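Local structure of endoglucanase A (Clostridium longisporum, 6Q1I) at residues V233-P238 / D267-T272. The protein hydrolyses internal beta-1,4-glucosidic linkages in cellulose, lichenan and barley beta-glucan, and also attacks xylan. Numbering follows the deposited sequence. Where two conformers were deposited one is given.
Sequences VHAYSP and DSYLNT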
loop_
_atom_site.group_PDB
_atom_site.type_symbol
_atom_site.label_atom_id
_atom_site.label_comp_id
_atom_site.label_asym_id
_atom_site.label_seq_id
_atom_site.Cartn_x
_atom_site.Cartn_y
_atom_site.Cartn_z
ATOM N N VAL A 233 0.978 -7.765 -0.267
ATOM C CA VAL A 233 1.240 -7.917 -1.691
ATOM C C VAL A 233 0.441 -6.866 -2.448
ATOM O O VAL A 233 -0.574 -6.356 -1.966
ATOM C CB VAL A 233 0.943 -9.332 -2.245
ATOM C CG1 VAL A 233 1.817 -10.371 -1.573
ATOM C CG2 VAL A 233 -0.523 -9.691 -2.083
ATOM N N HIS A 234 0.927 -6.538 -3.644
ATOM C CA HIS A 234 0.224 -5.688 -4.598
ATOM C C HIS A 234 -0.104 -6.551 -5.803
ATOM O O HIS A 234 0.717 -7.368 -6.234
ATOM C CB HIS A 234 1.089 -4.492 -4.986
ATOM C CG HIS A 234 1.438 -3.628 -3.819
ATOM N ND1 HIS A 234 2.395 -2.644 -3.875
ATOM C CD2 HIS A 234 0.966 -3.619 -2.551
ATOM C CE1 HIS A 234 2.509 -2.072 -2.692
ATOM N NE2 HIS A 234 1.649 -2.642 -1.871
ATOM N N ALA A 235 -1.324 -6.414 -6.318
ATOM C CA ALA A 235 -1.796 -7.354 -7.340
ATOM C C ALA A 235 -2.719 -6.607 -8.308
ATOM O O ALA A 235 -3.953 -6.635 -8.210
ATOM C CB ALA A 235 -2.488 -8.559 -6.704
ATOM N N TYR A 236 -2.091 -5.936 -9.271
ATOM C CA TYR A 236 -2.793 -5.261 -10.361
ATOM C C TYR A 236 -3.112 -6.328 -11.405
ATOM O O TYR A 236 -2.468 -6.444 -12.451
ATOM C CB TYR A 236 -1.918 -4.161 -10.929
ATOM C CG TYR A 236 -1.688 -2.989 -10.001
ATOM C CD1 TYR A 236 -0.604 -2.957 -9.126
ATOM C CD2 TYR A 236 -2.546 -1.901 -10.009
ATOM C CE1 TYR A 236 -0.389 -1.875 -8.305
ATOM C CE2 TYR A 236 -2.333 -0.817 -9.201
ATOM C CZ TYR A 236 -1.262 -0.803 -8.342
ATOM O OH TYR A 236 -1.052 0.299 -7.550
ATOM N N SER A 237 -4.154 -7.103 -11.113
ATOM C CA SER A 237 -4.407 -8.321 -11.850
ATOM C C SER A 237 -5.745 -8.275 -12.565
ATOM O O SER A 237 -6.702 -7.668 -12.076
ATOM C CB SER A 237 -4.407 -9.507 -10.885
ATOM O OG SER A 237 -3.151 -9.562 -10.238
ATOM N N PRO A 238 -5.836 -8.903 -13.751
ATOM C CA PRO A 238 -4.732 -9.525 -14.497
ATOM C C PRO A 238 -3.913 -8.431 -15.201
ATOM O O PRO A 238 -4.489 -7.490 -15.749
ATOM C CB PRO A 238 -5.450 -10.442 -15.483
ATOM C CG PRO A 238 -6.776 -9.751 -15.726
ATOM C CD PRO A 238 -7.130 -9.055 -14.444
ATOM N N ASP A 267 -6.664 -17.460 -4.102
ATOM C CA ASP A 267 -6.443 -18.650 -3.282
ATOM C C ASP A 267 -4.966 -18.793 -2.915
ATOM O O ASP A 267 -4.628 -19.140 -1.778
ATOM C CB ASP A 267 -6.884 -19.918 -4.029
ATOM C CG ASP A 267 -8.392 -20.125 -4.057
ATOM O OD1 ASP A 267 -9.136 -19.438 -3.330
ATOM O OD2 ASP A 267 -8.816 -21.018 -4.823
ATOM N N SER A 268 -4.071 -18.556 -3.877
ATOM C CA SER A 268 -2.644 -18.703 -3.595
ATOM C C SER A 268 -2.181 -17.715 -2.528
ATOM O O SER A 268 -1.359 -18.063 -1.672
ATOM C CB SER A 268 -1.809 -18.585 -4.876
ATOM O OG SER A 268 -1.584 -17.232 -5.251
ATOM N N TYR A 269 -2.722 -16.495 -2.531
ATOM C CA TYR A 269 -2.366 -15.535 -1.490
ATOM C C TYR A 269 -2.894 -15.991 -0.135
ATOM O O TYR A 269 -2.146 -16.058 0.847
ATOM C CB TYR A 269 -2.918 -14.149 -1.826
ATOM C CG TYR A 269 -2.457 -13.553 -3.147
ATOM C CD1 TYR A 269 -1.289 -13.985 -3.778
ATOM C CD2 TYR A 269 -3.204 -12.570 -3.771
ATOM C CE1 TYR A 269 -0.880 -13.438 -4.983
ATOM C CE2 TYR A 269 -2.796 -12.008 -4.971
ATOM C CZ TYR A 269 -1.640 -12.451 -5.576
ATOM O OH TYR A 269 -1.233 -11.905 -6.774
ATOM N N LEU A 270 -4.189 -16.303 -0.064
ATOM C CA LEU A 270 -4.777 -16.738 1.197
ATOM C C LEU A 270 -4.017 -17.926 1.755
ATOM O O LEU A 270 -3.563 -17.920 2.910
ATOM C CB LEU A 270 -6.235 -17.133 0.961
ATOM C CG LEU A 270 -6.924 -17.829 2.136
ATOM C CD1 LEU A 270 -6.998 -16.892 3.329
ATOM C CD2 LEU A 270 -8.302 -18.308 1.734
ATOM N N ASN A 271 -3.863 -18.960 0.935
ATOM C CA ASN A 271 -3.409 -20.241 1.444
ATOM C C ASN A 271 -1.911 -20.236 1.712
ATOM O O ASN A 271 -1.454 -20.853 2.679
ATOM C CB ASN A 271 -3.803 -21.365 0.481
ATOM C CG ASN A 271 -5.319 -21.506 0.321
ATOM O OD1 ASN A 271 -6.093 -21.000 1.125
ATOM N ND2 ASN A 271 -5.737 -22.188 -0.728
ATOM N N THR A 272 -1.126 -19.539 0.890
ATOM C CA THR A 272 0.308 -19.495 1.143
ATOM C C THR A 272 0.593 -18.760 2.443
ATOM O O THR A 272 1.351 -19.245 3.289
ATOM C CB THR A 272 1.060 -18.833 -0.013
ATOM O OG1 THR A 272 0.856 -19.567 -1.223
ATOM C CG2 THR A 272 2.551 -18.800 0.293
HETATM O O HOH W 1 1.032 -9.987 -7.089
#
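The phenol ring of Tyr269 carries this contact: over one of its faces lies CG2 of Val233, 4.2 Å above the plane and over the ring centre. Ala235 approaches obliquely near the hydroxyl end, its CB 3.6 Å from Tyr269 OH and 3.9 Å from Tyr269 CE2. One methyl of the beta-branched Val233 rests against the broad pi surface, whereas the single methyl of Ala235 lets the phenol end come close to the backbone of 233-238. Tyr269 reaches inward from its helix with CG beside the backbone N and anti to the carbonyl carbon (chi1 -58°). The hydroxyl shares a hydrogen bond with a water 3.0 Å from Tyr269 OH, and that water donates to His234 O over 2.8 Å, so a polar atom carried into a buried interface is linked to the backbone of His234; Glu265 adds a weak bond to the same hydroxyl. This part of the longer enzyme is its catalytic domain, the (beta/alpha)8 barrel of glycosyl hydrolase family 5, and here helix 256-275, which follows strand 229-234 in the chain, packs against the outside of that strand. Val233 and Ala235 turn their CB atoms toward the helix, while His234 turns away and its ND1 is hydrogen-bonded to NE2 of Gln160, the residue at the position of the proton donor by similarity, changed in this structure, which places His234 beside the probable active site. On the helix, Ser268 O accepts from both N and OG1 of Thr272, the latter at 2.7 Å, which gives the threonine hydroxyl an acceptor one helical turn back.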